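Local atomic coordinates of CurM Sulfotransferase (Moorea producta, PDB entry 4GBM), a protein that probably transfers a sulfo group from the donor PAPS to a hydroxyl of the polyketide intermediate, activating it for a later step of curacin biosynthesis. Residues L47-L52 with L58-E63; M51-S56 with G253-G258. The protein carries 2 engineered substitutions. All blocks are in the same frame, centred on the assembly; numbering follows the deposited sequence.

Contact 1 of 2, residues L47-L52 with L58-E63; sequences LLRVML and LFSPPE. With A3P (adenosine-3'-5'-diphosphate), chain G.
Arg-49 and Ser-60 grip each other twice. The Ser-60 hydroxyl donates to the carbonyl O of Arg-49 (OG to O 2.8 Å), approaching it tilted from the carbonyl plane, while NH2 of Arg-49 reaches back to Ser-60 O at 2.9 Å. That second bond is bent at the hydrogen (135°), yet it meets the Ser-60 oxygen in the carbonyl plane. With chi1 at 87° and a bend at chi2 (91°), the arginine chain swings off the helix to run along the 58-63 backbone. Its guanidinium is sandwiched: Pro-62 N lies 3.7 Å above the plane of one face, over its centre, and Val-50 CG2 lies over the other. The helix, 45-53, follows the phosphate-binding loop of the sulfotransferase P-loop fold, and 58-59 is an outermost strand of the parallel sheet. NH2 also donates to Arg-255 O and NH1 to Met-256 O, and NE gives its hydrogen to a water 3.0 Å away, itself weakly linked to Glu-63 OE1. Farther along, Leu-52 CD2 meets Leu-58 CD1 at 3.9 Å, the two side chains crossing at a slant. At the other end, Leu-47 CD2 touches C2 of the A3P adenine at 3.8 Å.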
# COMPACT_ATOMS: atom_id res chain seq x y z
N LEU A 47 -6.84 3.58 2.86
CA LEU A 47 -8.28 3.31 2.86
C LEU A 47 -8.59 1.89 2.36
O LEU A 47 -9.30 1.14 3.02
CB LEU A 47 -9.02 4.34 2.00
CG LEU A 47 -10.51 4.07 1.78
CD1 LEU A 47 -11.31 4.20 3.08
CD2 LEU A 47 -11.03 5.04 0.73
N LEU A 48 -8.02 1.53 1.21
CA LEU A 48 -8.26 0.19 0.67
C LEU A 48 -7.77 -0.92 1.61
O LEU A 48 -8.50 -1.90 1.86
CB LEU A 48 -7.64 0.05 -0.72
CG LEU A 48 -7.85 -1.32 -1.37
CD1 LEU A 48 -9.34 -1.66 -1.55
CD2 LEU A 48 -7.12 -1.38 -2.71
N ARG A 49 -6.57 -0.78 2.16
CA ARG A 49 -6.06 -1.84 3.04
C ARG A 49 -6.91 -1.97 4.30
O ARG A 49 -7.12 -3.07 4.80
CB ARG A 49 -4.56 -1.69 3.33
CG ARG A 49 -4.17 -0.79 4.50
CD ARG A 49 -4.05 -1.57 5.82
NE ARG A 49 -3.77 -0.64 6.91
CZ ARG A 49 -4.18 -0.80 8.17
NH1 ARG A 49 -3.89 0.14 9.07
NH2 ARG A 49 -4.88 -1.88 8.53
N VAL A 50 -7.45 -0.85 4.77
CA VAL A 50 -8.31 -0.84 5.96
C VAL A 50 -9.68 -1.48 5.66
O VAL A 50 -10.20 -2.23 6.48
CB VAL A 50 -8.45 0.58 6.57
CG1 VAL A 50 -9.48 0.60 7.70
CG2 VAL A 50 -7.09 1.05 7.11
N MET A 51 -10.24 -1.20 4.49
CA MET A 51 -11.45 -1.90 4.04
C MET A 51 -11.23 -3.40 4.07
O MET A 51 -12.04 -4.14 4.63
CB MET A 51 -11.86 -1.46 2.64
CG MET A 51 -12.39 -0.05 2.59
SD MET A 51 -12.38 0.53 0.88
CE MET A 51 -13.48 1.90 0.94
N LEU A 52 -10.14 -3.85 3.46
CA LEU A 52 -9.84 -5.29 3.40
C LEU A 52 -9.55 -5.90 4.77
O LEU A 52 -9.78 -7.10 4.96
CB LEU A 52 -8.69 -5.57 2.43
CG LEU A 52 -8.95 -5.19 0.97
CD1 LEU A 52 -7.70 -5.42 0.11
CD2 LEU A 52 -10.13 -5.97 0.40
N LEU A 58 -8.97 -12.40 5.28
CA LEU A 58 -7.80 -11.59 4.96
C LEU A 58 -7.15 -11.05 6.22
O LEU A 58 -7.79 -10.92 7.27
CB LEU A 58 -8.20 -10.43 4.04
CG LEU A 58 -8.93 -10.76 2.72
CD1 LEU A 58 -9.26 -9.48 1.96
CD2 LEU A 58 -8.13 -11.72 1.85
N PHE A 59 -5.85 -10.76 6.13
CA PHE A 59 -5.15 -10.05 7.19
C PHE A 59 -4.40 -8.91 6.53
O PHE A 59 -3.54 -9.15 5.70
CB PHE A 59 -4.18 -10.97 7.93
CG PHE A 59 -3.49 -10.30 9.08
CD1 PHE A 59 -2.25 -9.70 8.90
CD2 PHE A 59 -4.10 -10.22 10.33
CE1 PHE A 59 -1.61 -9.05 9.96
CE2 PHE A 59 -3.47 -9.58 11.39
CZ PHE A 59 -2.22 -9.00 11.21
N SER A 60 -4.75 -7.68 6.90
CA SER A 60 -4.31 -6.51 6.14
C SER A 60 -3.76 -5.42 7.07
O SER A 60 -4.51 -4.53 7.50
CB SER A 60 -5.48 -6.00 5.29
OG SER A 60 -5.10 -4.98 4.41
N PRO A 61 -2.46 -5.51 7.41
CA PRO A 61 -1.86 -4.63 8.41
C PRO A 61 -1.27 -3.34 7.84
O PRO A 61 -1.14 -3.22 6.62
CB PRO A 61 -0.72 -5.49 8.96
CG PRO A 61 -0.25 -6.27 7.77
CD PRO A 61 -1.53 -6.58 7.00
N PRO A 62 -0.88 -2.38 8.71
CA PRO A 62 -0.02 -1.29 8.27
C PRO A 62 1.29 -1.86 7.73
O PRO A 62 1.61 -3.03 7.99
CB PRO A 62 0.25 -0.50 9.56
CG PRO A 62 -0.78 -0.95 10.54
CD PRO A 62 -1.11 -2.36 10.17
N GLU A 63 2.02 -1.03 6.98
CA GLU A 63 3.24 -1.45 6.29
C GLU A 63 4.20 -2.28 7.14
O GLU A 63 4.61 -1.87 8.23
CB GLU A 63 3.98 -0.22 5.73
CG GLU A 63 3.39 0.36 4.44
CD GLU A 63 2.19 1.29 4.62
OE1 GLU A 63 1.73 1.55 5.76
OE2 GLU A 63 1.69 1.77 3.57
P1 A3P G . -5.16 13.47 1.26
O1P A3P G . -3.82 14.15 1.22
O2P A3P G . -5.71 13.30 2.65
O3P A3P G . -6.14 14.04 0.26
P2 A3P G . -2.50 6.79 0.71
O4P A3P G . -2.21 5.97 -0.51
O5P A3P G . -1.38 7.68 1.17
O6P A3P G . -3.14 6.00 1.82
O5' A3P G . -3.62 7.85 0.22
C5' A3P G . -3.97 8.95 1.07
C4' A3P G . -5.19 9.59 0.47
O4' A3P G . -6.31 8.71 0.65
C3' A3P G . -5.60 10.86 1.19
O3' A3P G . -4.83 11.97 0.72
C2' A3P G . -7.09 10.93 0.85
O2' A3P G . -7.29 11.63 -0.38
C1' A3P G . -7.51 9.48 0.65
N9 A3P G . -8.36 9.03 1.79
C8 A3P G . -7.99 8.78 3.06
N7 A3P G . -9.06 8.43 3.82
C5 A3P G . -10.14 8.46 3.02
C6 A3P G . -11.59 8.20 3.16
N6 A3P G . -12.10 7.81 4.36
N1 A3P G . -12.37 8.36 2.06
C2 A3P G . -11.87 8.73 0.86
N3 A3P G . -10.55 8.97 0.66
C4 A3P G . -9.68 8.85 1.68
O HOH W 1 -1.59 1.12 5.94

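Contact 2 of 2, residues M51-S56 with G253-G258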
# COMPACT_ATOMS: atom_id res chain seq x y z
N MET A 51 -10.24 -1.20 4.49
CA MET A 51 -11.45 -1.90 4.04
C MET A 51 -11.23 -3.40 4.07
O MET A 51 -12.04 -4.14 4.63
CB MET A 51 -11.86 -1.46 2.64
CG MET A 51 -12.39 -0.05 2.59
SD MET A 51 -12.38 0.53 0.88
CE MET A 51 -13.48 1.90 0.94
N LEU A 52 -10.14 -3.85 3.46
CA LEU A 52 -9.84 -5.29 3.40
C LEU A 52 -9.55 -5.90 4.77
O LEU A 52 -9.78 -7.10 4.96
CB LEU A 52 -8.69 -5.57 2.43
CG LEU A 52 -8.95 -5.19 0.97
CD1 LEU A 52 -7.70 -5.42 0.11
CD2 LEU A 52 -10.13 -5.97 0.40
N ALA A 53 -9.06 -5.09 5.71
CA ALA A 53 -8.76 -5.56 7.07
C ALA A 53 -9.99 -6.12 7.79
O ALA A 53 -9.86 -6.91 8.72
CB ALA A 53 -8.11 -4.45 7.90
N GLY A 54 -11.17 -5.69 7.34
CA GLY A 54 -12.43 -6.16 7.91
C GLY A 54 -12.87 -7.55 7.49
O GLY A 54 -13.71 -8.15 8.14
N HIS A 55 -12.28 -8.06 6.41
CA HIS A 55 -12.69 -9.36 5.87
C HIS A 55 -12.10 -10.52 6.68
O HIS A 55 -10.90 -10.55 6.93
CB HIS A 55 -12.27 -9.47 4.41
CG HIS A 55 -13.02 -10.52 3.65
ND1 HIS A 55 -12.83 -11.87 3.87
CD2 HIS A 55 -13.96 -10.41 2.69
CE1 HIS A 55 -13.64 -12.55 3.07
NE2 HIS A 55 -14.33 -11.69 2.34
N SER A 56 -12.94 -11.49 7.03
CA SER A 56 -12.50 -12.62 7.86
C SER A 56 -11.47 -13.54 7.19
O SER A 56 -10.78 -14.29 7.89
CB SER A 56 -13.70 -13.44 8.35
OG SER A 56 -14.32 -14.14 7.29
N GLY A 253 -14.66 -1.75 14.12
CA GLY A 253 -13.80 -2.85 14.54
C GLY A 253 -12.34 -2.47 14.72
O GLY A 253 -11.98 -1.30 14.63
N ASP A 254 -11.50 -3.46 15.01
CA ASP A 254 -10.06 -3.25 15.15
C ASP A 254 -9.39 -3.55 13.81
O ASP A 254 -9.28 -4.70 13.39
CB ASP A 254 -9.47 -4.12 16.27
CG ASP A 254 -7.99 -3.82 16.56
OD1 ASP A 254 -7.31 -3.11 15.78
OD2 ASP A 254 -7.49 -4.33 17.59
N ARG A 255 -8.96 -2.49 13.15
CA ARG A 255 -8.30 -2.62 11.85
C ARG A 255 -6.90 -2.05 11.89
O ARG A 255 -6.37 -1.58 10.87
CB ARG A 255 -9.16 -1.95 10.78
CG ARG A 255 -10.52 -2.61 10.71
CD ARG A 255 -11.33 -2.11 9.58
NE ARG A 255 -12.68 -2.67 9.65
CZ ARG A 255 -13.43 -2.95 8.60
NH1 ARG A 255 -12.99 -2.75 7.36
NH2 ARG A 255 -14.64 -3.45 8.80
N MET A 256 -6.30 -2.10 13.08
CA MET A 256 -4.94 -1.62 13.31
C MET A 256 -4.77 -0.16 12.90
O MET A 256 -3.80 0.20 12.22
CB MET A 256 -3.92 -2.53 12.61
CG MET A 256 -3.90 -3.95 13.15
SD MET A 256 -2.84 -5.07 12.21
CE MET A 256 -4.02 -5.84 11.12
N THR A 257 -5.74 0.67 13.29
CA THR A 257 -5.65 2.12 13.09
C THR A 257 -5.76 2.85 14.43
O THR A 257 -5.53 4.07 14.51
CB THR A 257 -6.75 2.66 12.14
OG1 THR A 257 -8.04 2.46 12.75
CG2 THR A 257 -6.73 1.95 10.79
N GLY A 258 -6.12 2.11 15.47
CA GLY A 258 -6.37 2.69 16.79
C GLY A 258 -5.12 2.91 17.62
O GLY A 258 -4.01 2.59 17.18
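Arg-255 lies within an Asx turn in the long loop between helices 228-239 and 297-305 and packs against the C-terminal end of helix 45-53, the helix that follows the phosphate-binding loop. In the turn, the backbone N of Met-256 donates to Asp-254 OD1 at 3.1 Å, a fairly straight bond (161° at the hydrogen) that meets the oxygen nearly along its C-O axis. Between the two turn residues Arg-255 faces the helix. Its CB packs on the methyl of Ala-53, CB to CB 4.0 Å, and its CG touches the same methyl. The chain is extended from CG to NE, chi2 and chi3 both near 180°, which carries the guanidinium past Ala-53 to Gly-54. There the CA of Gly-54 sits over the centre of one guanidinium face, 3.4 Å from Arg-255 CZ; having no side chain, Gly-54 lets the flat group come in this close. NH1 approaches the Met-51 carbonyl obliquely, 3.2 Å from its O, and is hydrogen-bonded to the carbonyl of Val-50. The other two nitrogens also give hydrogens to backbone oxygens, NE to Gln-252 O and NH2 to Glu-246 O, which should fix the rotation of the group. A positive charge beside carbonyls near the C-terminal end of the helix probably interacts favourably with the helix dipole. The contact thus ties a late loop of the chain to the first helix of the parallel alpha/beta core, the P-loop type of fold to which sulfotransferases belong.

Overall arrangement
Both contacts use helix 45-53 and share Met-51 and Leu-52; their centres lie 6 Å apart. The helix has the strand and loop 58-63 on one flank and loop 253-258 on another, and the two partners also meet each other, with Phe-59 CZ 3.6 Å from Met-256 CE. A pair of arginines links the contacts reciprocally: Arg-49 NH2 probably donates to Arg-255 O (2.8 Å), and Arg-255 NH1 to Val-50 O (3.0 Å). The helix start leads to the cofactor product: Ser-45 and Thr-46 hydrogen-bond A3P, contact 1 reaches the adenine through Leu-47, and in contact 2 the Met-51 side chain remains about 7 Å from A3P between nearest atoms.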